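PDB 3LDU: putative methylase from Clostridium difficile, which probably methylates guanine bases of ribosomal RNA and is seen here with GTP bound in its methyltransferase domain. Local coordinates for residues Asp37-Tyr42 / Phe146-Lys151; Ala67-Lys72 / Phe78-Arg83; Trp338-Ile343 / Phe353-Asp358. One frame throughout, in Å; residues are numbered along the deposited sequence.

Contact 1: Asp37-Tyr42 / Phe146-Lys151; sequences DGRITY and FVFIHK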
loop_
_atom_site.group_PDB
_atom_site.type_symbol
_atom_site.label_atom_id
_atom_site.label_comp_id
_atom_site.label_asym_id
_atom_site.label_seq_id
_atom_site.Cartn_x
_atom_site.Cartn_y
_atom_site.Cartn_z
ATOM N N ASP A 37 -8.209 -11.714 -5.357
ATOM C CA ASP A 37 -8.634 -10.322 -5.321
ATOM C C ASP A 37 -8.291 -9.755 -3.942
ATOM O O ASP A 37 -8.762 -10.262 -2.917
ATOM C CB ASP A 37 -10.139 -10.201 -5.562
ATOM C CG ASP A 37 -10.529 -10.471 -7.003
ATOM O OD1 ASP A 37 -9.714 -10.197 -7.907
ATOM O OD2 ASP A 37 -11.660 -10.949 -7.227
ATOM N N GLY A 38 -7.452 -8.725 -3.925
ATOM C CA GLY A 38 -7.154 -8.005 -2.700
ATOM C C GLY A 38 -6.149 -8.645 -1.748
ATOM O O GLY A 38 -5.902 -8.098 -0.676
ATOM N N ARG A 39 -5.560 -9.786 -2.101
ATOM C CA ARG A 39 -4.550 -10.392 -1.225
ATOM C C ARG A 39 -3.622 -11.398 -1.903
ATOM O O ARG A 39 -4.069 -12.276 -2.645
ATOM C CB ARG A 39 -5.189 -11.012 0.028
ATOM C CG ARG A 39 -6.344 -11.968 -0.232
ATOM C CD ARG A 39 -6.630 -12.834 0.997
ATOM N NE ARG A 39 -6.792 -12.037 2.211
ATOM C CZ ARG A 39 -6.835 -12.535 3.445
ATOM N NH1 ARG A 39 -6.733 -13.844 3.647
ATOM N NH2 ARG A 39 -6.978 -11.722 4.483
ATOM N N ILE A 40 -2.329 -11.264 -1.632
ATOM C CA ILE A 40 -1.332 -12.201 -2.126
ATOM C C ILE A 40 -0.827 -13.045 -0.953
ATOM O O ILE A 40 -0.516 -12.509 0.114
ATOM C CB ILE A 40 -0.113 -11.455 -2.731
ATOM C CG1 ILE A 40 -0.552 -10.450 -3.806
ATOM C CG2 ILE A 40 0.870 -12.440 -3.317
ATOM C CD1 ILE A 40 -1.211 -11.107 -4.985
ATOM N N THR A 41 -0.735 -14.352 -1.159
ATOM C CA THR A 41 -0.150 -15.253 -0.167
ATOM C C THR A 41 1.186 -15.741 -0.701
ATOM O O THR A 41 1.285 -16.142 -1.859
ATOM C CB THR A 41 -1.075 -16.450 0.105
ATOM O OG1 THR A 41 -2.350 -15.966 0.553
ATOM C CG2 THR A 41 -0.469 -17.370 1.166
ATOM N N TYR A 42 2.220 -15.664 0.128
ATOM C CA TYR A 42 3.574 -15.995 -0.311
ATOM C C TYR A 42 4.411 -16.665 0.781
ATOM O O TYR A 42 4.136 -16.524 1.976
ATOM C CB TYR A 42 4.293 -14.756 -0.878
ATOM C CG TYR A 42 4.328 -13.530 0.028
ATOM C CD1 TYR A 42 5.525 -13.067 0.542
ATOM C CD2 TYR A 42 3.169 -12.829 0.341
ATOM C CE1 TYR A 42 5.576 -11.948 1.365
ATOM C CE2 TYR A 42 3.203 -11.694 1.170
ATOM C CZ TYR A 42 4.412 -11.267 1.673
ATOM O OH TYR A 42 4.465 -10.153 2.481
ATOM N N PHE A 146 -5.962 -11.591 13.460
ATOM C CA PHE A 146 -6.907 -11.217 12.408
ATOM C C PHE A 146 -7.613 -12.470 11.889
ATOM O O PHE A 146 -6.964 -13.492 11.642
ATOM C CB PHE A 146 -6.167 -10.533 11.256
ATOM C CG PHE A 146 -5.916 -9.052 11.462
ATOM C CD1 PHE A 146 -5.261 -8.576 12.599
ATOM C CD2 PHE A 146 -6.314 -8.134 10.497
ATOM C CE1 PHE A 146 -5.023 -7.211 12.764
ATOM C CE2 PHE A 146 -6.073 -6.773 10.665
ATOM C CZ PHE A 146 -5.429 -6.317 11.795
ATOM N N VAL A 147 -8.932 -12.395 11.710
ATOM C CA VAL A 147 -9.698 -13.531 11.201
ATOM C C VAL A 147 -10.410 -13.099 9.925
ATOM O O VAL A 147 -11.023 -12.030 9.894
ATOM C CB VAL A 147 -10.756 -14.017 12.213
ATOM C CG1 VAL A 147 -11.463 -15.271 11.700
ATOM C CG2 VAL A 147 -10.118 -14.295 13.565
ATOM N N PHE A 148 -10.304 -13.921 8.883
ATOM C CA PHE A 148 -10.902 -13.607 7.587
ATOM C C PHE A 148 -11.674 -14.838 7.125
ATOM O O PHE A 148 -11.107 -15.924 7.025
ATOM C CB PHE A 148 -9.795 -13.266 6.582
ATOM C CG PHE A 148 -10.290 -12.979 5.195
ATOM C CD1 PHE A 148 -10.776 -11.721 4.867
ATOM C CD2 PHE A 148 -10.238 -13.958 4.210
ATOM C CE1 PHE A 148 -11.228 -11.449 3.587
ATOM C CE2 PHE A 148 -10.685 -13.682 2.922
ATOM C CZ PHE A 148 -11.184 -12.434 2.619
ATOM N N ILE A 149 -12.974 -14.679 6.876
ATOM C CA ILE A 149 -13.800 -15.794 6.420
ATOM C C ILE A 149 -14.397 -15.478 5.053
ATOM O O ILE A 149 -15.021 -14.436 4.861
ATOM C CB ILE A 149 -14.918 -16.135 7.425
ATOM C CG1 ILE A 149 -14.358 -16.158 8.862
ATOM C CG2 ILE A 149 -15.548 -17.494 7.087
ATOM C CD1 ILE A 149 -15.376 -16.546 9.943
ATOM N N HIS A 150 -14.170 -16.375 4.098
ATOM C CA HIS A 150 -14.682 -16.167 2.753
ATOM C C HIS A 150 -15.251 -17.484 2.265
ATOM O O HIS A 150 -14.554 -18.499 2.242
ATOM C CB HIS A 150 -13.571 -15.673 1.831
ATOM C CG HIS A 150 -14.018 -15.474 0.416
ATOM N ND1 HIS A 150 -14.696 -14.349 0.003
ATOM C CD2 HIS A 150 -13.913 -16.271 -0.666
ATOM C CE1 HIS A 150 -14.971 -14.453 -1.285
ATOM N NE2 HIS A 150 -14.503 -15.611 -1.719
ATOM N N LYS A 151 -16.539 -17.478 1.937
ATOM C CA LYS A 151 -17.223 -18.697 1.533
ATOM C C LYS A 151 -16.935 -19.843 2.505
ATOM O O LYS A 151 -16.664 -20.973 2.094
ATOM C CB LYS A 151 -16.829 -19.077 0.105
ATOM C CG LYS A 151 -17.303 -18.045 -0.922
ATOM C CD LYS A 151 -17.024 -18.475 -2.350
ATOM C CE LYS A 151 -17.246 -17.302 -3.307
ATOM N NZ LYS A 151 -16.968 -17.668 -4.730
#

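Contact 2: Ala67-Lys72 / Phe78-Arg83; sequences AEFEAK and FENTKR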
loop_
_atom_site.group_PDB
_atom_site.type_symbol
_atom_site.label_atom_id
_atom_site.label_comp_id
_atom_site.label_asym_id
_atom_site.label_seq_id
_atom_site.Cartn_x
_atom_site.Cartn_y
_atom_site.Cartn_z
ATOM N N ALA A 67 -3.338 -20.423 10.214
ATOM C CA ALA A 67 -4.187 -21.574 9.918
ATOM C C ALA A 67 -5.241 -21.220 8.891
ATOM O O ALA A 67 -5.638 -20.065 8.769
ATOM C CB ALA A 67 -4.851 -22.069 11.186
ATOM N N GLU A 68 -5.694 -22.229 8.157
ATOM C CA GLU A 68 -6.844 -22.075 7.280
ATOM C C GLU A 68 -7.670 -23.351 7.358
ATOM O O GLU A 68 -7.128 -24.455 7.297
ATOM C CB GLU A 68 -6.409 -21.776 5.840
ATOM C CG GLU A 68 -7.555 -21.747 4.845
ATOM C CD GLU A 68 -7.129 -21.248 3.472
ATOM O OE1 GLU A 68 -8.017 -20.892 2.666
ATOM O OE2 GLU A 68 -5.909 -21.206 3.203
ATOM N N PHE A 69 -8.976 -23.198 7.539
ATOM C CA PHE A 69 -9.870 -24.342 7.662
ATOM C C PHE A 69 -11.291 -23.905 7.367
ATOM O O PHE A 69 -11.601 -22.720 7.387
ATOM C CB PHE A 69 -9.798 -24.942 9.070
ATOM C CG PHE A 69 -9.991 -23.929 10.179
ATOM C CD1 PHE A 69 -11.261 -23.492 10.530
ATOM C CD2 PHE A 69 -8.901 -23.423 10.876
ATOM C CE1 PHE A 69 -11.441 -22.556 11.556
ATOM C CE2 PHE A 69 -9.072 -22.498 11.899
ATOM C CZ PHE A 69 -10.342 -22.064 12.239
ATOM N N GLU A 70 -12.158 -24.871 7.102
ATOM C CA GLU A 70 -13.565 -24.575 6.913
ATOM C C GLU A 70 -14.264 -24.494 8.267
ATOM O O GLU A 70 -13.965 -25.263 9.172
ATOM C CB GLU A 70 -14.208 -25.660 6.054
ATOM C CG GLU A 70 -15.663 -25.410 5.754
ATOM C CD GLU A 70 -16.205 -26.403 4.765
ATOM O OE1 GLU A 70 -16.964 -27.303 5.189
ATOM O OE2 GLU A 70 -15.854 -26.293 3.573
ATOM N N ALA A 71 -15.194 -23.560 8.408
ATOM C CA ALA A 71 -16.002 -23.483 9.617
ATOM C C ALA A 71 -17.397 -22.996 9.253
ATOM O O ALA A 71 -17.565 -21.865 8.829
ATOM C CB ALA A 71 -15.363 -22.558 10.641
ATOM N N LYS A 72 -18.396 -23.857 9.410
ATOM C CA LYS A 72 -19.766 -23.489 9.067
ATOM C C LYS A 72 -20.626 -23.227 10.305
ATOM O O LYS A 72 -21.780 -22.814 10.199
ATOM C CB LYS A 72 -20.402 -24.572 8.194
ATOM C CG LYS A 72 -19.791 -24.668 6.798
ATOM C CD LYS A 72 -20.452 -25.772 5.986
ATOM C CE LYS A 72 -19.808 -25.946 4.611
ATOM N NZ LYS A 72 -20.144 -24.844 3.660
ATOM N N PHE A 78 -14.755 -22.742 16.862
ATOM C CA PHE A 78 -14.109 -22.934 18.165
ATOM C C PHE A 78 -13.182 -24.153 18.195
ATOM O O PHE A 78 -12.011 -24.045 18.548
ATOM C CB PHE A 78 -15.146 -23.049 19.287
ATOM C CG PHE A 78 -14.536 -23.275 20.639
ATOM C CD1 PHE A 78 -13.953 -22.228 21.329
ATOM C CD2 PHE A 78 -14.524 -24.538 21.204
ATOM C CE1 PHE A 78 -13.376 -22.431 22.572
ATOM C CE2 PHE A 78 -13.948 -24.755 22.449
ATOM C CZ PHE A 78 -13.378 -23.698 23.139
ATOM N N GLU A 79 -13.704 -25.314 17.823
ATOM C CA GLU A 79 -12.892 -26.530 17.859
ATOM C C GLU A 79 -11.638 -26.426 16.990
ATOM O O GLU A 79 -10.549 -26.824 17.414
ATOM C CB GLU A 79 -13.723 -27.759 17.481
ATOM C CG GLU A 79 -14.760 -28.135 18.541
ATOM C CD GLU A 79 -14.127 -28.594 19.860
ATOM O OE1 GLU A 79 -13.061 -29.250 19.813
ATOM O OE2 GLU A 79 -14.696 -28.305 20.939
ATOM N N ASN A 80 -11.775 -25.882 15.784
ATOM C CA ASN A 80 -10.620 -25.767 14.900
ATOM C C ASN A 80 -9.594 -24.750 15.384
ATOM O O ASN A 80 -8.393 -24.931 15.195
ATOM C CB ASN A 80 -11.059 -25.459 13.460
ATOM C CG ASN A 80 -11.811 -26.617 12.828
ATOM O OD1 ASN A 80 -11.659 -27.763 13.249
ATOM N ND2 ASN A 80 -12.632 -26.327 11.832
ATOM N N THR A 81 -10.063 -23.676 16.013
ATOM C CA THR A 81 -9.151 -22.647 16.477
ATOM C C THR A 81 -8.416 -23.141 17.721
ATOM O O THR A 81 -7.209 -22.924 17.877
ATOM C CB THR A 81 -9.910 -21.357 16.813
ATOM O OG1 THR A 81 -10.589 -20.884 15.640
ATOM C CG2 THR A 81 -8.937 -20.282 17.316
ATOM N N LYS A 82 -9.158 -23.814 18.595
ATOM C CA LYS A 82 -8.608 -24.311 19.848
ATOM C C LYS A 82 -7.518 -25.364 19.630
ATOM O O LYS A 82 -6.545 -25.420 20.390
ATOM C CB LYS A 82 -9.720 -24.883 20.735
ATOM C CG LYS A 82 -9.202 -25.400 22.079
ATOM C CD LYS A 82 -10.320 -25.876 22.987
ATOM C CE LYS A 82 -9.735 -26.521 24.247
ATOM N NZ LYS A 82 -10.783 -27.019 25.176
ATOM N N ARG A 83 -7.673 -26.188 18.595
ATOM C CA ARG A 83 -6.724 -27.274 18.349
ATOM C C ARG A 83 -5.376 -26.789 17.827
ATOM O O ARG A 83 -4.399 -27.527 17.856
ATOM C CB ARG A 83 -7.313 -28.341 17.417
ATOM C CG ARG A 83 -7.870 -27.819 16.093
ATOM C CD ARG A 83 -6.786 -27.462 15.070
ATOM N NE ARG A 83 -7.364 -27.130 13.766
ATOM C CZ ARG A 83 -6.685 -26.610 12.747
ATOM N NH1 ARG A 83 -5.390 -26.349 12.869
ATOM N NH2 ARG A 83 -7.301 -26.351 11.601
#

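Contact 3: Trp338-Ile343 / Phe353-Asp358; sequences WSYYLI and FGQKAD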
loop_
_atom_site.group_PDB
_atom_site.type_symbol
_atom_site.label_atom_id
_atom_site.label_comp_id
_atom_site.label_asym_id
_atom_site.label_seq_id
_atom_site.Cartn_x
_atom_site.Cartn_y
_atom_site.Cartn_z
ATOM N N TRP A 338 5.638 13.400 -24.885
ATOM C CA TRP A 338 5.520 13.036 -23.471
ATOM C C TRP A 338 4.545 11.870 -23.285
ATOM O O TRP A 338 3.763 11.550 -24.181
ATOM C CB TRP A 338 5.054 14.236 -22.630
ATOM C CG TRP A 338 6.141 15.229 -22.286
ATOM C CD1 TRP A 338 7.004 15.835 -23.158
ATOM C CD2 TRP A 338 6.453 15.750 -20.983
ATOM N NE1 TRP A 338 7.845 16.689 -22.475
ATOM C CE2 TRP A 338 7.531 16.653 -21.140
ATOM C CE3 TRP A 338 5.945 15.528 -19.693
ATOM C CZ2 TRP A 338 8.098 17.339 -20.063
ATOM C CZ3 TRP A 338 6.504 16.218 -18.626
ATOM C CH2 TRP A 338 7.576 17.110 -18.819
ATOM N N SER A 339 4.606 11.254 -22.107
ATOM C CA SER A 339 3.678 10.209 -21.680
ATOM C C SER A 339 2.933 10.776 -20.478
ATOM O O SER A 339 3.550 11.399 -19.625
ATOM C CB SER A 339 4.447 8.969 -21.205
ATOM O OG SER A 339 5.144 8.327 -22.263
ATOM N N TYR A 340 1.623 10.569 -20.390
ATOM C CA TYR A 340 0.897 11.089 -19.235
ATOM C C TYR A 340 -0.098 10.065 -18.698
ATOM O O TYR A 340 -0.652 9.268 -19.459
ATOM C CB TYR A 340 0.227 12.439 -19.532
ATOM C CG TYR A 340 -0.171 12.667 -20.985
ATOM C CD1 TYR A 340 -1.434 12.321 -21.441
ATOM C CD2 TYR A 340 0.705 13.266 -21.880
ATOM C CE1 TYR A 340 -1.812 12.535 -22.757
ATOM C CE2 TYR A 340 0.334 13.484 -23.220
ATOM C CZ TYR A 340 -0.931 13.114 -23.643
ATOM O OH TYR A 340 -1.334 13.318 -24.958
ATOM N N TYR A 341 -0.308 10.099 -17.387
ATOM C CA TYR A 341 -1.105 9.094 -16.691
ATOM C C TYR A 341 -1.948 9.827 -15.663
ATOM O O TYR A 341 -1.421 10.619 -14.885
ATOM C CB TYR A 341 -0.175 8.097 -15.994
ATOM C CG TYR A 341 0.780 7.403 -16.949
ATOM C CD1 TYR A 341 0.473 6.157 -17.490
ATOM C CD2 TYR A 341 1.980 8.014 -17.337
ATOM C CE1 TYR A 341 1.343 5.514 -18.370
ATOM C CE2 TYR A 341 2.850 7.382 -18.231
ATOM C CZ TYR A 341 2.526 6.132 -18.735
ATOM O OH TYR A 341 3.373 5.488 -19.628
ATOM N N LEU A 342 -3.253 9.601 -15.678
ATOM C CA LEU A 342 -4.146 10.347 -14.800
ATOM C C LEU A 342 -5.117 9.404 -14.129
ATOM O O LEU A 342 -5.700 8.532 -14.781
ATOM C CB LEU A 342 -4.953 11.372 -15.616
ATOM C CG LEU A 342 -4.165 12.495 -16.291
ATOM C CD1 LEU A 342 -3.829 12.081 -17.717
ATOM C CD2 LEU A 342 -4.945 13.806 -16.295
ATOM N N ILE A 343 -5.290 9.574 -12.825
ATOM C CA ILE A 343 -6.265 8.772 -12.096
ATOM C C ILE A 343 -7.482 9.621 -11.727
ATOM O O ILE A 343 -7.346 10.732 -11.211
ATOM C CB ILE A 343 -5.631 8.113 -10.832
ATOM C CG1 ILE A 343 -6.700 7.318 -10.080
ATOM C CG2 ILE A 343 -4.955 9.159 -9.935
ATOM C CD1 ILE A 343 -6.133 6.313 -9.045
ATOM N N PHE A 353 -11.272 14.841 -21.847
ATOM C CA PHE A 353 -9.833 14.989 -22.049
ATOM C C PHE A 353 -9.460 15.081 -23.536
ATOM O O PHE A 353 -8.463 15.707 -23.893
ATOM C CB PHE A 353 -9.098 13.823 -21.386
ATOM C CG PHE A 353 -7.609 13.953 -21.396
ATOM C CD1 PHE A 353 -6.974 14.881 -20.578
ATOM C CD2 PHE A 353 -6.834 13.125 -22.194
ATOM C CE1 PHE A 353 -5.599 14.998 -20.566
ATOM C CE2 PHE A 353 -5.453 13.234 -22.189
ATOM C CZ PHE A 353 -4.832 14.176 -21.367
ATOM N N GLY A 354 -10.259 14.453 -24.397
ATOM C CA GLY A 354 -10.063 14.561 -25.836
ATOM C C GLY A 354 -9.119 13.534 -26.432
ATOM O O GLY A 354 -8.578 13.736 -27.520
ATOM N N GLN A 355 -8.916 12.425 -25.723
ATOM C CA GLN A 355 -7.987 11.401 -26.184
ATOM C C GLN A 355 -8.293 10.057 -25.531
ATOM O O GLN A 355 -8.595 9.997 -24.339
ATOM C CB GLN A 355 -6.550 11.837 -25.875
ATOM C CG GLN A 355 -5.473 11.019 -26.559
ATOM C CD GLN A 355 -4.088 11.534 -26.248
ATOM O OE1 GLN A 355 -3.085 10.911 -26.603
ATOM N NE2 GLN A 355 -4.021 12.674 -25.565
ATOM N N LYS A 356 -8.243 8.987 -26.325
ATOM C CA LYS A 356 -8.497 7.635 -25.841
ATOM C C LYS A 356 -7.207 7.095 -25.248
ATOM O O LYS A 356 -6.140 7.254 -25.836
ATOM C CB LYS A 356 -8.973 6.734 -26.991
ATOM C CG LYS A 356 -9.389 5.340 -26.555
ATOM C CD LYS A 356 -10.157 4.594 -27.636
ATOM C CE LYS A 356 -9.270 3.622 -28.404
ATOM N NZ LYS A 356 -8.170 4.293 -29.157
ATOM N N ALA A 357 -7.293 6.475 -24.071
ATOM C CA ALA A 357 -6.099 5.957 -23.426
ATOM C C ALA A 357 -5.635 4.654 -24.065
ATOM O O ALA A 357 -6.438 3.896 -24.623
ATOM C CB ALA A 357 -6.334 5.759 -21.918
ATOM N N ASP A 358 -4.331 4.404 -23.977
ATOM C CA ASP A 358 -3.763 3.121 -24.351
ATOM C C ASP A 358 -4.333 2.017 -23.455
ATOM O O ASP A 358 -4.699 0.941 -23.933
ATOM C CB ASP A 358 -2.238 3.164 -24.220
ATOM C CG ASP A 358 -1.599 1.801 -24.397
ATOM O OD1 ASP A 358 -1.884 1.150 -25.421
ATOM O OD2 ASP A 358 -0.816 1.379 -23.518
#

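Contact 1: Asp37-Tyr42 / Phe146-Lys151
Two bends in the side chain of R39 bring its guanidinium over the ring of F148. At chi1 (52°) CG sits between the backbone N and the carbonyl carbon, and a second turn at chi3 (52°) lays the planar group flat against the phenylalanine. F148 meets it with CG anti to its own backbone N. The side chains run alongside each other, pointing opposite ways, and the guanidinium and ring planes are only 23° apart. This is a stacked cation-pi pair, with R39 CZ 3.9 Å from the ring centroid and well over the face. The overlap is uneven: R39 NH1 lies 3.6 Å from F148 CD2, while R39 NH2 comes equally near to F148 CG, so the two terminal nitrogens cover the half of the ring closest to CB. R39 was modelled in two conformers, and the stack described belongs to one of them, so its permanence is doubtful. The pair is the whole of this small surface contact. R39 also touches I10 of strand 7-12, and neighbouring V147 turns the other way onto V154. Strands 39-44 and 145-150 are not neighbours, since 7-12, 63-70 and 153-159 run between them, yet the CA atoms of R39 and F148 are just 11.3 Å apart. A flat sheet would hold them much farther apart. The distance is consistent with a curved mixed beta-sheet, shared by strands of the RlmL ferredoxin-like region and the THUMP domain, in which the stack joins two non-adjacent strands.

Contact 2: Ala67-Lys72 / Phe78-Arg83
F69 on strand 63-70 meets N80 on helix 74-82 within a beta-alpha unit: the chain leaves the strand, turns, and comes back as a helix packed nearly antiparallel on the sheet, the axes of 67-70 and 78-82 approaching to 9.5 Å at 157°. Along the helix, F78 comes first, turned from the strand toward helix 111-129, where it packs on I117 and A121. Two residues on, N80 carries the centre of the contact. Its CB stands over the middle of the F69 ring, 3.5 Å from the centroid, in a CH-pi contact. The ring is placed for this by chi1 of F69 (52°), which sets CG between the backbone N and the carbonyl carbon. Beyond CB, the N80 amide passes the ring rim, bringing ND2 3.4 Å from F69 CD1 and 3.2 Å from E70 O. T81 follows at the ring's edge, its OG1 3.6 Å from F69 CZ; that hydroxyl is hydrogen-bonded to L77 O, one turn back, so it meets the ring simply by packing. Last comes R83, whose chain bends at chi2 and, on the ring side that N80 covers, brings NH2 obliquely to 3.4 Å from F69 CD2.

Contact 3: Trp338-Ile343 / Phe353-Asp358
Y340 meets F353 on the buried side of this contact and Q355 on its outer side, and the two halves are built differently. Inside, F353 CZ lies 3.7 Å from Y340 CE1, which approaches the phenylalanine at its edge; the two ring planes are inclined at 64°, so the pair is neither stacked nor T-shaped. Y340 has a chi1 of 29°, short of the usual staggered value, which may reflect some strain in this aromatic cluster. Around it, F349 stacks on F353, R333 makes a cation-pi contact with the same ring, and F332 and Y375 meet the tyrosine ring, Y375 meeting F353 as well. L342 is a looser neighbour, its CD1 4.3 Å from F353 CZ. Strand 339-344 is the fifth in the 3-2-1-4-5-7-6 order that marks the Rossmann-like methyltransferase fold, and segment 353-358 runs from the end of helix 349-353 into the link to edge strand 359-365. The L342 side chain is about 7 Å from that of P202, a GTP-binding residue, and about 10 Å from the GTP itself. On the outer side the helix has ended, with G354 at positive phi, and partly exposed Q355 reaches back with an extended chain. Its NE2 donates to Y340 OH over 2.8 Å, nearly straight at 165°. The hydroxyl lies in the amide plane, which is steeply turned to the ring NE2 meets at its edge.

Contacts 1 and 2 lie on the same side of the chain's centre, and contact 3 is opposite contact 2. The first two reach the same seven-stranded sheet, with centres about 15 Å apart and nearest atoms about 5 Å apart, yet they do not touch. Contact 2 joins neighbours in sequence and falls wholly between the two halves of contact 1, which brings strand 39-44 near strand 145-150. Contact 3 comes later in the chain, in the other seven-stranded sheet, that of the methyltransferase domain; its centre lies about 34 Å from that of contact 1 and 49 Å from that of contact 2. The probable RNA-binding part and the GTP-holding part thus have separate sheets.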